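Local coordinates for extracellular solute-binding protein family 1 (PDB 5CI5) that binds alpha-D-tagatose between its lobes and probably delivers sugar to an ABC transporter as the extracellular solute-binding component, at residues E38-V43 and L81-L86; T46-E49 and I53-E56; E103-N108 and N311-W316; N118-V123 and K127-L132; W301-P306 and K317-L322. One frame throughout, in Å; residues are numbered along the deposited sequence.

Interactions 1 and 5 are fully buried and apolar across their segments, yet each holds one residue that binds the sugar: Asp85 on strand 81-85 and Trp301 on strand 298-304, antiparallel neighbours in one sheet. Interactions 2, 3 and 4 are partly buried and add polar bonds to their packing: a carboxylate on a backbone N-H, a histidine-carboxylate pair with a stack, and, in interaction 4, a backbone hydrogen bond beside a cation-pi contact. Helix 37-51 serves interactions 1 and 2, and helix 312-322 serves interactions 3 and 5. The salt bridge between Glu103 and Arg129 ties interaction 3 to interaction 4, whereas interactions 2 and 4 do not touch, their nearest atoms about 12 Å apart.

Interaction 1: residues E38-V43 and L81-L86; sequences ETWNSV and LAFADL. With T6T (alpha-D-tagatopyranose), chain C.
Trp40 of helix 37-51 and Phe83 of strand 81-85 reach toward each other from opposite directions and meet at the far ends of their rings. The benzene part of the indole does the touching: CZ2 of Trp40 lies 3.7 Å from CZ of Phe83, with its CH2 close to the same atom. The planes stand at 85°, but the approach is oblique and the ring centroids are 5.7 Å apart. Two long aromatic side chains suit this place, since the CA atoms of Trp40 and Phe83 are 13.0 Å apart. The indole NE1 of Trp40 is bound to the carbonyl of Val33, which helps hold the indole in its orientation. Two residues beyond Phe83, Asp85 receives two hydroxyls of the tagatose, O4 on OD1 at 2.6 Å and O5 on OD2 at 2.7 Å. Trp331 of helix 325-335 and Trp134 of strand 128-138 also meet the Trp40 ring, while Phe83 rests on Leu303 of the adjoining antiparallel strand 298-304.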
# COMPACT_ATOMS: atom_id res chain seq x y z
N GLU A 38 16.63 10.17 6.35
CA GLU A 38 17.08 11.22 7.25
C GLU A 38 16.08 11.40 8.37
O GLU A 38 16.45 11.61 9.53
CB GLU A 38 17.28 12.55 6.52
CG GLU A 38 18.31 12.50 5.40
CD GLU A 38 18.22 13.71 4.48
OE1 GLU A 38 18.17 14.84 5.00
OE2 GLU A 38 18.18 13.53 3.24
N THR A 39 14.79 11.30 8.04
CA THR A 39 13.74 11.38 9.05
C THR A 39 13.84 10.19 9.99
O THR A 39 13.75 10.34 11.22
CB THR A 39 12.35 11.43 8.40
OG1 THR A 39 12.30 12.55 7.50
CG2 THR A 39 11.26 11.59 9.45
N TRP A 40 14.06 9.01 9.43
CA TRP A 40 14.23 7.83 10.27
C TRP A 40 15.43 7.98 11.20
O TRP A 40 15.34 7.67 12.39
CB TRP A 40 14.38 6.57 9.42
CG TRP A 40 13.05 6.08 8.93
CD1 TRP A 40 12.63 6.00 7.64
CD2 TRP A 40 11.97 5.60 9.74
NE1 TRP A 40 11.36 5.50 7.60
CE2 TRP A 40 10.93 5.24 8.87
CE3 TRP A 40 11.79 5.43 11.12
CZ2 TRP A 40 9.71 4.74 9.33
CZ3 TRP A 40 10.59 4.92 11.57
CH2 TRP A 40 9.56 4.60 10.68
N ASN A 41 16.54 8.47 10.67
CA ASN A 41 17.73 8.58 11.51
C ASN A 41 17.49 9.54 12.70
O ASN A 41 17.80 9.19 13.84
CB ASN A 41 18.92 9.04 10.69
CG ASN A 41 20.21 9.05 11.51
OD1 ASN A 41 20.66 8.01 11.98
ND2 ASN A 41 20.80 10.23 11.69
N SER A 42 16.88 10.70 12.43
CA SER A 42 16.51 11.62 13.50
C SER A 42 15.61 10.98 14.55
O SER A 42 15.84 11.09 15.75
CB SER A 42 15.81 12.83 12.90
OG SER A 42 16.74 13.59 12.17
N VAL A 43 14.55 10.32 14.10
CA VAL A 43 13.64 9.64 15.00
C VAL A 43 14.34 8.60 15.87
O VAL A 43 14.07 8.51 17.07
CB VAL A 43 12.50 8.97 14.20
CG1 VAL A 43 11.67 8.05 15.08
CG2 VAL A 43 11.61 10.04 13.57
N LEU A 81 12.70 -5.97 15.73
CA LEU A 81 11.47 -5.26 15.38
C LEU A 81 11.48 -5.08 13.87
O LEU A 81 12.50 -4.69 13.32
CB LEU A 81 11.38 -3.89 16.08
CG LEU A 81 10.03 -3.20 16.02
CD1 LEU A 81 8.96 -3.94 16.77
CD2 LEU A 81 10.18 -1.76 16.57
N ALA A 82 10.38 -5.42 13.20
CA ALA A 82 10.33 -5.40 11.72
C ALA A 82 9.05 -4.79 11.23
O ALA A 82 7.99 -5.03 11.78
CB ALA A 82 10.45 -6.82 11.13
N PHE A 83 9.17 -4.00 10.17
CA PHE A 83 8.03 -3.60 9.38
C PHE A 83 7.39 -4.83 8.72
O PHE A 83 8.10 -5.69 8.20
CB PHE A 83 8.46 -2.61 8.31
CG PHE A 83 8.29 -1.17 8.72
CD1 PHE A 83 8.88 -0.66 9.87
CD2 PHE A 83 7.53 -0.30 7.92
CE1 PHE A 83 8.70 0.66 10.24
CE2 PHE A 83 7.34 1.01 8.29
CZ PHE A 83 7.93 1.49 9.45
N ALA A 84 6.07 -4.88 8.73
CA ALA A 84 5.33 -5.94 8.04
C ALA A 84 4.09 -5.30 7.42
O ALA A 84 3.38 -4.51 8.07
CB ALA A 84 4.95 -7.08 8.97
N ASP A 85 3.84 -5.61 6.17
CA ASP A 85 2.70 -5.05 5.41
C ASP A 85 1.36 -5.43 6.05
O ASP A 85 1.12 -6.57 6.40
CB ASP A 85 2.81 -5.54 3.96
CG ASP A 85 2.05 -4.69 2.99
OD1 ASP A 85 0.93 -4.23 3.30
OD2 ASP A 85 2.59 -4.50 1.87
N LEU A 86 0.48 -4.44 6.21
CA LEU A 86 -0.87 -4.72 6.67
C LEU A 86 -1.64 -5.62 5.69
O LEU A 86 -2.66 -6.22 6.06
CB LEU A 86 -1.62 -3.41 6.90
CG LEU A 86 -1.09 -2.50 8.01
CD1 LEU A 86 -2.07 -1.35 8.19
CD2 LEU A 86 -0.87 -3.24 9.33
O3 T6T C . -0.18 0.49 1.02
C3 T6T C . 1.11 0.07 1.45
C4 T6T C . 1.14 -1.46 1.46
O4 T6T C . 0.06 -1.97 2.24
C5 T6T C . 1.05 -1.93 0.02
O5 T6T C . 1.09 -3.36 -0.03
C6 T6T C . 2.18 -1.32 -0.81
O6 T6T C . 2.07 0.10 -0.77
C2 T6T C . 2.16 0.64 0.55
O2 T6T C . 3.45 0.36 1.09
C1 T6T C . 2.01 2.17 0.42
O1 T6T C . 2.00 2.84 1.63

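Interaction 2: residues T46-E49 and I53-E56; sequences TFEE and ISVE
Phe47 and Glu48, side by side on helix 37-51, take hold of the chain that returns as strand 55-60. The apolar part belongs to Phe47. Its CG stands anti to the backbone N (chi1 172°), which carries the ring to the returning segment, where CD2 of Phe47 lies 3.8 Å from CG2 of Val55 and CE2 of Phe47 lies 4.0 Å from CB of Ile53. The Val55 side chain crosses the Phe47 side chain at about a right angle, and the branched residues Ile53 and Val55 offer carbon close to the backbone, within reach of the ring. Tyr51 stacks on Phe47 as well.

The polar part is the extended chain of Glu48, whose OE2 accepts the backbone N-H of Val55 at 2.8 Å, with an angle of 160° at the hydrogen. The donor comes to the anti side of OE2, 26° out of the carboxylate plane. The other oxygen, OE1, forms a salt bridge with Lys45. CG of Glu48 is 3.2 Å from the carbonyl O of Ile53, and CA of Glu48 offers that oxygen a CA-H...O contact.

This is the tight second connection of a beta-alpha-beta unit made by strand 25-30, helix 37-51 and strand 55-60. The buried carbonyl of Ile53 has no conventional donor in the model; the weak CA-H...O contact can compensate only in part, and Lys45 would be expected to stabilise the carboxylate.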
# COMPACT_ATOMS: atom_id res chain seq x y z
N THR A 46 16.72 10.06 18.57
CA THR A 46 15.98 10.56 19.73
C THR A 46 15.64 9.39 20.66
O THR A 46 15.78 9.49 21.88
CB THR A 46 14.74 11.33 19.27
OG1 THR A 46 15.14 12.51 18.57
CG2 THR A 46 13.85 11.74 20.44
N PHE A 47 15.23 8.27 20.08
CA PHE A 47 14.95 7.10 20.88
C PHE A 47 16.18 6.67 21.67
O PHE A 47 16.09 6.39 22.87
CB PHE A 47 14.49 5.93 20.00
CG PHE A 47 14.35 4.64 20.75
CD1 PHE A 47 13.23 4.36 21.49
CD2 PHE A 47 15.38 3.71 20.74
CE1 PHE A 47 13.10 3.17 22.20
CE2 PHE A 47 15.28 2.52 21.46
CZ PHE A 47 14.13 2.24 22.17
N GLU A 48 17.33 6.62 21.00
CA GLU A 48 18.55 6.19 21.65
C GLU A 48 18.90 7.11 22.82
O GLU A 48 19.34 6.64 23.89
CB GLU A 48 19.70 6.17 20.65
CG GLU A 48 19.57 5.10 19.61
CD GLU A 48 20.82 5.00 18.75
OE1 GLU A 48 21.61 5.98 18.74
OE2 GLU A 48 21.01 3.96 18.09
N GLU A 49 18.71 8.41 22.62
CA GLU A 49 19.00 9.39 23.67
C GLU A 49 18.08 9.16 24.87
O GLU A 49 18.51 9.23 26.04
CB GLU A 49 18.82 10.83 23.18
CG GLU A 49 19.72 11.28 22.03
CD GLU A 49 21.18 11.05 22.31
OE1 GLU A 49 21.58 11.15 23.49
OE2 GLU A 49 21.93 10.78 21.35
N ILE A 53 19.54 2.89 24.59
CA ILE A 53 19.56 1.64 23.85
C ILE A 53 20.10 1.92 22.46
O ILE A 53 19.56 2.77 21.76
CB ILE A 53 18.15 1.03 23.77
CG1 ILE A 53 17.67 0.64 25.16
CG2 ILE A 53 18.14 -0.19 22.84
CD1 ILE A 53 16.19 0.32 25.23
N SER A 54 21.16 1.22 22.06
CA SER A 54 21.72 1.37 20.72
C SER A 54 20.84 0.62 19.70
O SER A 54 20.39 -0.49 19.97
CB SER A 54 23.15 0.84 20.70
OG SER A 54 23.74 0.97 19.42
N VAL A 55 20.59 1.25 18.56
CA VAL A 55 19.77 0.61 17.53
C VAL A 55 20.49 0.45 16.21
O VAL A 55 21.04 1.39 15.64
CB VAL A 55 18.48 1.41 17.26
CG1 VAL A 55 17.62 0.69 16.24
CG2 VAL A 55 17.72 1.58 18.56
N GLU A 56 20.46 -0.78 15.72
CA GLU A 56 20.95 -1.08 14.39
C GLU A 56 19.77 -0.99 13.46
O GLU A 56 18.75 -1.65 13.68
CB GLU A 56 21.58 -2.48 14.34
CG GLU A 56 22.89 -2.64 15.11
CD GLU A 56 24.14 -2.44 14.26
OE1 GLU A 56 24.02 -2.16 13.05
OE2 GLU A 56 25.25 -2.57 14.82

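Interaction 3: residues E103-N108 and N311-W316; sequences EEHLKN and NKEDAW
The imidazole of His105 lies flat over the indole of Trp316, its ring in a face-to-face stack with the five-membered ring: the planes are 3° apart and the centroids 3.6 Å. The two side chains run antiparallel across one another, and each CB ends over its partner's ring. CB of His105 sits 3.5 Å from the centroid of the six-membered ring of Trp316, almost on its normal, while CB of Trp316 lies over the imidazole. At the imidazole edge, NE2 of His105 donates to OE2 of Glu313 at 2.6 Å; the oxygen is in the ring plane and is met on its syn side. Glu313, bent at chi2 (48°), brings its carboxylate round to that edge. Beyond, CD2 of Leu106 touches CH2 of Trp316 at 4.1 Å, and the indole NE1 of Trp316 bonds to Glu320. Histidine suits the place because one ring serves both as a flat stacking surface and as an N-H donor; the nearby carboxylate would probably favour its protonated form.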
# COMPACT_ATOMS: atom_id res chain seq x y z
N GLU A 103 -0.72 -9.06 22.50
CA GLU A 103 -1.94 -8.81 23.27
C GLU A 103 -1.69 -8.17 24.62
O GLU A 103 -2.33 -7.18 24.98
CB GLU A 103 -2.72 -10.10 23.53
CG GLU A 103 -3.69 -10.48 22.48
CD GLU A 103 -4.64 -9.36 22.06
OE1 GLU A 103 -4.69 -9.11 20.86
OE2 GLU A 103 -5.35 -8.75 22.88
N GLU A 104 -0.76 -8.73 25.38
CA GLU A 104 -0.50 -8.20 26.70
C GLU A 104 0.02 -6.76 26.62
O GLU A 104 -0.46 -5.87 27.32
CB GLU A 104 0.50 -9.05 27.45
CG GLU A 104 0.96 -8.38 28.72
CD GLU A 104 1.38 -9.37 29.76
OE1 GLU A 104 2.28 -10.18 29.45
OE2 GLU A 104 0.81 -9.33 30.86
N HIS A 105 0.98 -6.52 25.74
CA HIS A 105 1.45 -5.14 25.61
C HIS A 105 0.35 -4.16 25.17
O HIS A 105 0.28 -3.04 25.67
CB HIS A 105 2.62 -5.09 24.64
CG HIS A 105 3.93 -5.42 25.28
ND1 HIS A 105 4.80 -6.34 24.74
CD2 HIS A 105 4.53 -4.93 26.39
CE1 HIS A 105 5.88 -6.41 25.49
NE2 HIS A 105 5.74 -5.57 26.50
N LEU A 106 -0.51 -4.58 24.23
CA LEU A 106 -1.51 -3.67 23.70
C LEU A 106 -2.58 -3.41 24.75
O LEU A 106 -3.12 -2.31 24.85
CB LEU A 106 -2.13 -4.23 22.43
CG LEU A 106 -1.18 -4.20 21.25
CD1 LEU A 106 -1.78 -5.01 20.11
CD2 LEU A 106 -0.88 -2.78 20.80
N LYS A 107 -2.86 -4.42 25.56
CA LYS A 107 -3.82 -4.24 26.65
C LYS A 107 -3.31 -3.19 27.65
O LYS A 107 -4.11 -2.50 28.27
CB LYS A 107 -4.09 -5.57 27.35
CG LYS A 107 -5.11 -5.48 28.47
CD LYS A 107 -6.35 -6.32 28.16
CE LYS A 107 -7.55 -5.86 28.97
NZ LYS A 107 -8.80 -5.86 28.15
N ASN A 108 -2.00 -3.08 27.81
CA ASN A 108 -1.45 -2.15 28.80
C ASN A 108 -0.99 -0.82 28.20
O ASN A 108 -0.48 0.03 28.90
CB ASN A 108 -0.27 -2.78 29.54
CG ASN A 108 -0.71 -3.88 30.50
OD1 ASN A 108 -1.73 -3.77 31.17
ND2 ASN A 108 0.06 -4.96 30.54
N ASN A 311 15.52 -9.98 22.22
CA ASN A 311 15.38 -8.61 22.71
C ASN A 311 13.93 -8.14 22.69
O ASN A 311 13.64 -7.03 22.26
CB ASN A 311 16.22 -7.65 21.86
CG ASN A 311 17.71 -7.94 21.96
OD1 ASN A 311 18.25 -8.11 23.04
ND2 ASN A 311 18.37 -7.96 20.82
N LYS A 312 13.02 -8.99 23.14
CA LYS A 312 11.61 -8.72 22.91
C LYS A 312 11.06 -7.55 23.70
O LYS A 312 10.17 -6.84 23.22
CB LYS A 312 10.79 -9.96 23.23
CG LYS A 312 11.11 -11.09 22.32
CD LYS A 312 10.30 -12.32 22.70
CE LYS A 312 10.48 -13.39 21.69
NZ LYS A 312 9.84 -14.68 22.10
N GLU A 313 11.54 -7.36 24.92
CA GLU A 313 11.02 -6.27 25.73
C GLU A 313 11.53 -4.92 25.20
O GLU A 313 10.74 -3.97 25.09
CB GLU A 313 11.40 -6.49 27.20
CG GLU A 313 10.34 -6.04 28.19
CD GLU A 313 8.95 -6.55 27.85
OE1 GLU A 313 8.78 -7.77 27.64
OE2 GLU A 313 8.03 -5.71 27.77
N ASP A 314 12.80 -4.81 24.83
CA ASP A 314 13.32 -3.57 24.26
C ASP A 314 12.70 -3.30 22.89
O ASP A 314 12.54 -2.14 22.49
CB ASP A 314 14.83 -3.59 24.12
CG ASP A 314 15.57 -3.45 25.45
OD1 ASP A 314 14.93 -3.12 26.46
OD2 ASP A 314 16.79 -3.66 25.48
N ALA A 315 12.35 -4.36 22.16
CA ALA A 315 11.71 -4.18 20.87
C ALA A 315 10.34 -3.55 21.06
O ALA A 315 9.95 -2.65 20.31
CB ALA A 315 11.57 -5.50 20.14
N TRP A 316 9.59 -4.01 22.06
CA TRP A 316 8.31 -3.38 22.37
C TRP A 316 8.52 -1.90 22.74
O TRP A 316 7.77 -1.04 22.26
CB TRP A 316 7.54 -4.10 23.49
CG TRP A 316 6.46 -3.23 23.93
CD1 TRP A 316 6.44 -2.45 25.04
CD2 TRP A 316 5.25 -2.95 23.22
NE1 TRP A 316 5.29 -1.70 25.08
CE2 TRP A 316 4.54 -2.00 23.98
CE3 TRP A 316 4.70 -3.41 22.03
CZ2 TRP A 316 3.31 -1.50 23.58
CZ3 TRP A 316 3.46 -2.91 21.64
CH2 TRP A 316 2.79 -1.96 22.41

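Interaction 4: residues N118-V123 and K127-L132; sequences NLWPTV and KIRYGL
Val123 O receives the backbone N-H of Tyr130 at 2.9 Å, with an angle of 175° at the hydrogen. A weaker CA-H...O contact from CA of Arg129, at 3.6 Å, supplements it. Within segment 118-123, Leu119 O is held twice, by the backbone N of Thr122 and by its OG1 at 2.7 Å, the hydroxyl lying on a lone pair in the carbonyl plane. Threonine suits that position because its short side chain can fold back on the turn.

Side chains join the segments at Trp120. CD of Arg129 rests 3.3 Å from CE3 of Trp120, and NH1 of Arg129 comes over the ring centre. CZ of Arg129 is 4.7 Å from the centroid of the six-membered ring of Trp120, a cation-pi contact; the guanidinium presents an edge, its plane 77° from the ring's. The bend at chi3 of Arg129 (-71°) turns this group over the indole, while its NE forms a salt bridge with Glu103 of helix 103-108. CG2 of Val123 lies 3.4 Å from Gly131 O, which sits at the edge of Trp120; this oxygen and Gly131 N are buried without a polar partner, and Gly131, having no side chain, lets Val123 come close.

The close chain reversal is that of a beta hairpin, strand 124-125 running antiparallel to strand 128-138, at the margin of the mixed sheet of this solute-binding fold.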
# COMPACT_ATOMS: atom_id res chain seq x y z
N ASN A 118 -10.38 -0.32 12.11
CA ASN A 118 -10.40 -1.19 10.96
C ASN A 118 -9.03 -1.77 10.71
O ASN A 118 -8.87 -2.67 9.91
CB ASN A 118 -10.92 -0.45 9.73
CG ASN A 118 -10.14 0.83 9.41
OD1 ASN A 118 -9.72 1.58 10.30
ND2 ASN A 118 -9.99 1.10 8.11
N LEU A 119 -8.02 -1.27 11.43
CA LEU A 119 -6.68 -1.81 11.24
C LEU A 119 -6.44 -3.08 12.07
O LEU A 119 -5.56 -3.87 11.74
CB LEU A 119 -5.60 -0.76 11.60
CG LEU A 119 -5.71 0.53 10.77
CD1 LEU A 119 -4.65 1.57 11.20
CD2 LEU A 119 -5.59 0.22 9.26
N TRP A 120 -7.18 -3.29 13.16
CA TRP A 120 -6.84 -4.44 14.00
C TRP A 120 -7.03 -5.78 13.29
O TRP A 120 -6.19 -6.64 13.43
CB TRP A 120 -7.62 -4.42 15.31
CG TRP A 120 -7.18 -3.33 16.23
CD1 TRP A 120 -7.96 -2.37 16.81
CD2 TRP A 120 -5.84 -3.09 16.69
NE1 TRP A 120 -7.19 -1.54 17.60
CE2 TRP A 120 -5.88 -1.95 17.53
CE3 TRP A 120 -4.61 -3.71 16.46
CZ2 TRP A 120 -4.74 -1.44 18.16
CZ3 TRP A 120 -3.48 -3.20 17.08
CH2 TRP A 120 -3.55 -2.08 17.93
N PRO A 121 -8.08 -5.93 12.45
CA PRO A 121 -8.20 -7.23 11.78
C PRO A 121 -7.01 -7.57 10.87
O PRO A 121 -6.73 -8.76 10.65
CB PRO A 121 -9.50 -7.08 10.97
CG PRO A 121 -10.30 -6.12 11.77
CD PRO A 121 -9.30 -5.12 12.27
N THR A 122 -6.30 -6.56 10.37
CA THR A 122 -5.19 -6.79 9.45
C THR A 122 -3.96 -7.40 10.12
O THR A 122 -3.08 -7.92 9.42
CB THR A 122 -4.73 -5.48 8.75
OG1 THR A 122 -3.99 -4.66 9.66
CG2 THR A 122 -5.92 -4.69 8.19
N VAL A 123 -3.89 -7.33 11.45
CA VAL A 123 -2.73 -7.83 12.20
C VAL A 123 -3.14 -8.89 13.22
O VAL A 123 -2.37 -9.19 14.16
CB VAL A 123 -1.97 -6.69 12.93
CG1 VAL A 123 -1.32 -5.73 11.93
CG2 VAL A 123 -2.89 -5.93 13.90
N LYS A 127 -7.78 -14.29 16.71
CA LYS A 127 -8.19 -13.30 17.71
C LYS A 127 -7.04 -12.79 18.56
O LYS A 127 -7.25 -12.19 19.60
CB LYS A 127 -9.30 -13.88 18.59
CG LYS A 127 -10.47 -14.38 17.79
CD LYS A 127 -11.14 -13.26 17.03
CE LYS A 127 -12.33 -13.79 16.24
NZ LYS A 127 -13.12 -12.70 15.63
N ILE A 128 -5.81 -13.01 18.10
CA ILE A 128 -4.65 -12.49 18.79
C ILE A 128 -3.95 -11.48 17.89
O ILE A 128 -3.76 -11.73 16.70
CB ILE A 128 -3.71 -13.61 19.19
CG1 ILE A 128 -4.41 -14.54 20.19
CG2 ILE A 128 -2.43 -13.07 19.82
CD1 ILE A 128 -3.84 -15.86 20.25
N ARG A 129 -3.62 -10.32 18.45
CA ARG A 129 -2.89 -9.30 17.69
C ARG A 129 -1.40 -9.58 17.74
O ARG A 129 -0.82 -9.75 18.83
CB ARG A 129 -3.23 -7.92 18.24
CG ARG A 129 -4.67 -7.50 17.91
CD ARG A 129 -5.10 -6.22 18.60
NE ARG A 129 -5.28 -6.40 20.03
CZ ARG A 129 -5.77 -5.46 20.84
NH1 ARG A 129 -6.13 -4.28 20.37
NH2 ARG A 129 -5.90 -5.72 22.12
N TYR A 130 -0.78 -9.59 16.56
CA TYR A 130 0.64 -9.87 16.38
C TYR A 130 1.41 -8.73 15.73
O TYR A 130 2.57 -8.91 15.33
CB TYR A 130 0.81 -11.12 15.51
CG TYR A 130 0.52 -12.43 16.23
CD1 TYR A 130 -0.72 -13.04 16.14
CD2 TYR A 130 1.49 -13.05 16.99
CE1 TYR A 130 -0.99 -14.23 16.79
CE2 TYR A 130 1.24 -14.25 17.63
CZ TYR A 130 -0.00 -14.83 17.53
OH TYR A 130 -0.24 -16.04 18.17
N GLY A 131 0.78 -7.56 15.59
CA GLY A 131 1.47 -6.39 15.11
C GLY A 131 0.85 -5.10 15.59
O GLY A 131 -0.33 -5.06 16.00
N LEU A 132 1.65 -4.04 15.56
CA LEU A 132 1.20 -2.70 15.94
C LEU A 132 1.19 -1.84 14.68
O LEU A 132 2.25 -1.48 14.20
CB LEU A 132 2.12 -2.08 17.00
CG LEU A 132 1.82 -0.62 17.35
CD1 LEU A 132 0.33 -0.38 17.64
CD2 LEU A 132 2.70 -0.21 18.52

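Interaction 5: residues W301-P306 and K317-L322; sequences WALVIP and KLAEYL. With T6T (alpha-D-tagatopyranose), chain C.
Leu303 presses on Ala319 where strand 298-304 of the mixed sheet is covered by helix 312-322, part of the layered alpha/beta architecture of a periplasmic-type solute-binding protein. Segment 301-306 begins at the sugar: NE1 of Trp301 donates to tagatose O2 at 2.9 Å, with an angle of 160° at the hydrogen, and O2 lies in the plane of the indole at its edge. An indole suits this place because its one N-H lies in the ring plane and can point straight at a sugar hydroxyl. Ala302 pairs with Ala84 on strand 81-85. Next, Leu303 points toward the helix, and only CD1 of its branches does the touching. Ala319 has no more than a methyl group, which lets the backbone of the helix come near the sheet. Within the helix, Glu320 turns away from the strand and its OE1 takes a salt bridge from NZ of Lys317. CD1 of Leu303 ends 3.8 Å from CA of Ala319 and 4.2 Å from CB of Leu322.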
# COMPACT_ATOMS: atom_id res chain seq x y z
N TRP A 301 1.62 -0.37 7.15
CA TRP A 301 2.66 -1.22 7.74
C TRP A 301 2.48 -1.30 9.25
O TRP A 301 2.13 -0.31 9.88
CB TRP A 301 4.06 -0.70 7.41
CG TRP A 301 4.30 -0.78 5.95
CD1 TRP A 301 3.84 0.10 5.02
CD2 TRP A 301 4.97 -1.82 5.24
NE1 TRP A 301 4.18 -0.34 3.76
CE2 TRP A 301 4.87 -1.51 3.88
CE3 TRP A 301 5.63 -3.00 5.63
CZ2 TRP A 301 5.44 -2.32 2.89
CZ3 TRP A 301 6.18 -3.79 4.64
CH2 TRP A 301 6.06 -3.46 3.29
N ALA A 302 2.73 -2.49 9.79
CA ALA A 302 2.77 -2.75 11.22
C ALA A 302 4.19 -3.04 11.67
O ALA A 302 5.04 -3.42 10.87
CB ALA A 302 1.87 -3.93 11.60
N LEU A 303 4.42 -2.84 12.96
CA LEU A 303 5.64 -3.24 13.63
C LEU A 303 5.39 -4.60 14.29
O LEU A 303 4.42 -4.78 15.02
CB LEU A 303 6.07 -2.22 14.67
CG LEU A 303 6.21 -0.80 14.14
CD1 LEU A 303 6.39 0.18 15.29
CD2 LEU A 303 7.37 -0.72 13.19
N VAL A 304 6.27 -5.56 14.00
CA VAL A 304 6.15 -6.92 14.56
C VAL A 304 7.46 -7.31 15.24
O VAL A 304 8.51 -6.80 14.91
CB VAL A 304 5.78 -7.99 13.50
CG1 VAL A 304 4.52 -7.55 12.76
CG2 VAL A 304 6.92 -8.26 12.53
N ILE A 305 7.35 -8.23 16.20
CA ILE A 305 8.49 -8.73 16.97
C ILE A 305 8.62 -10.22 16.72
O ILE A 305 7.73 -10.97 17.09
CB ILE A 305 8.30 -8.47 18.47
CG1 ILE A 305 8.23 -6.96 18.73
CG2 ILE A 305 9.44 -9.11 19.28
CD1 ILE A 305 7.81 -6.62 20.13
N PRO A 306 9.73 -10.66 16.10
CA PRO A 306 9.87 -12.09 15.85
C PRO A 306 9.93 -12.89 17.15
O PRO A 306 10.54 -12.46 18.12
CB PRO A 306 11.18 -12.19 15.06
CG PRO A 306 11.31 -10.85 14.40
CD PRO A 306 10.84 -9.90 15.49
N LYS A 317 9.53 -1.59 23.57
CA LYS A 317 9.78 -0.19 23.95
C LYS A 317 10.01 0.69 22.73
O LYS A 317 9.47 1.81 22.66
CB LYS A 317 10.99 -0.07 24.90
CG LYS A 317 10.62 -0.26 26.35
CD LYS A 317 9.89 0.99 26.85
CE LYS A 317 9.18 0.77 28.17
NZ LYS A 317 8.25 1.89 28.46
N LEU A 318 10.76 0.20 21.75
CA LEU A 318 10.93 0.94 20.50
C LEU A 318 9.60 1.10 19.74
O LEU A 318 9.30 2.19 19.24
CB LEU A 318 11.98 0.26 19.62
CG LEU A 318 12.30 0.88 18.25
CD1 LEU A 318 12.69 2.34 18.39
CD2 LEU A 318 13.43 0.08 17.57
N ALA A 319 8.81 0.03 19.64
CA ALA A 319 7.50 0.10 18.95
C ALA A 319 6.59 1.14 19.62
O ALA A 319 5.96 1.96 18.95
CB ALA A 319 6.84 -1.27 18.93
N GLU A 320 6.57 1.12 20.94
CA GLU A 320 5.78 2.06 21.74
C GLU A 320 6.20 3.49 21.47
O GLU A 320 5.37 4.37 21.20
CB GLU A 320 5.98 1.70 23.22
CG GLU A 320 5.19 2.44 24.22
CD GLU A 320 5.55 1.92 25.60
OE1 GLU A 320 6.58 2.35 26.14
OE2 GLU A 320 4.85 1.03 26.08
N TYR A 321 7.51 3.72 21.45
CA TYR A 321 8.03 5.05 21.18
C TYR A 321 7.67 5.50 19.76
O TYR A 321 7.18 6.61 19.54
CB TYR A 321 9.55 5.09 21.38
CG TYR A 321 10.23 6.27 20.71
CD1 TYR A 321 10.33 7.51 21.33
CD2 TYR A 321 10.74 6.15 19.43
CE1 TYR A 321 10.95 8.59 20.68
CE2 TYR A 321 11.35 7.21 18.78
CZ TYR A 321 11.45 8.42 19.40
OH TYR A 321 12.06 9.48 18.72
N LEU A 322 7.92 4.63 18.78
CA LEU A 322 7.66 4.98 17.39
C LEU A 322 6.19 5.29 17.10
O LEU A 322 5.90 6.05 16.19
CB LEU A 322 8.12 3.87 16.47
CG LEU A 322 9.63 3.68 16.36
CD1 LEU A 322 9.93 2.49 15.53
CD2 LEU A 322 10.30 4.94 15.77
O3 T6T C . -0.18 0.49 1.02
C3 T6T C . 1.11 0.07 1.45
C4 T6T C . 1.14 -1.46 1.46
O4 T6T C . 0.06 -1.97 2.24
C5 T6T C . 1.05 -1.93 0.02
O5 T6T C . 1.09 -3.36 -0.03
C6 T6T C . 2.18 -1.32 -0.81
O6 T6T C . 2.07 0.10 -0.77
C2 T6T C . 2.16 0.64 0.55
O2 T6T C . 3.45 0.36 1.09
C1 T6T C . 2.01 2.17 0.42
O1 T6T C . 2.00 2.84 1.63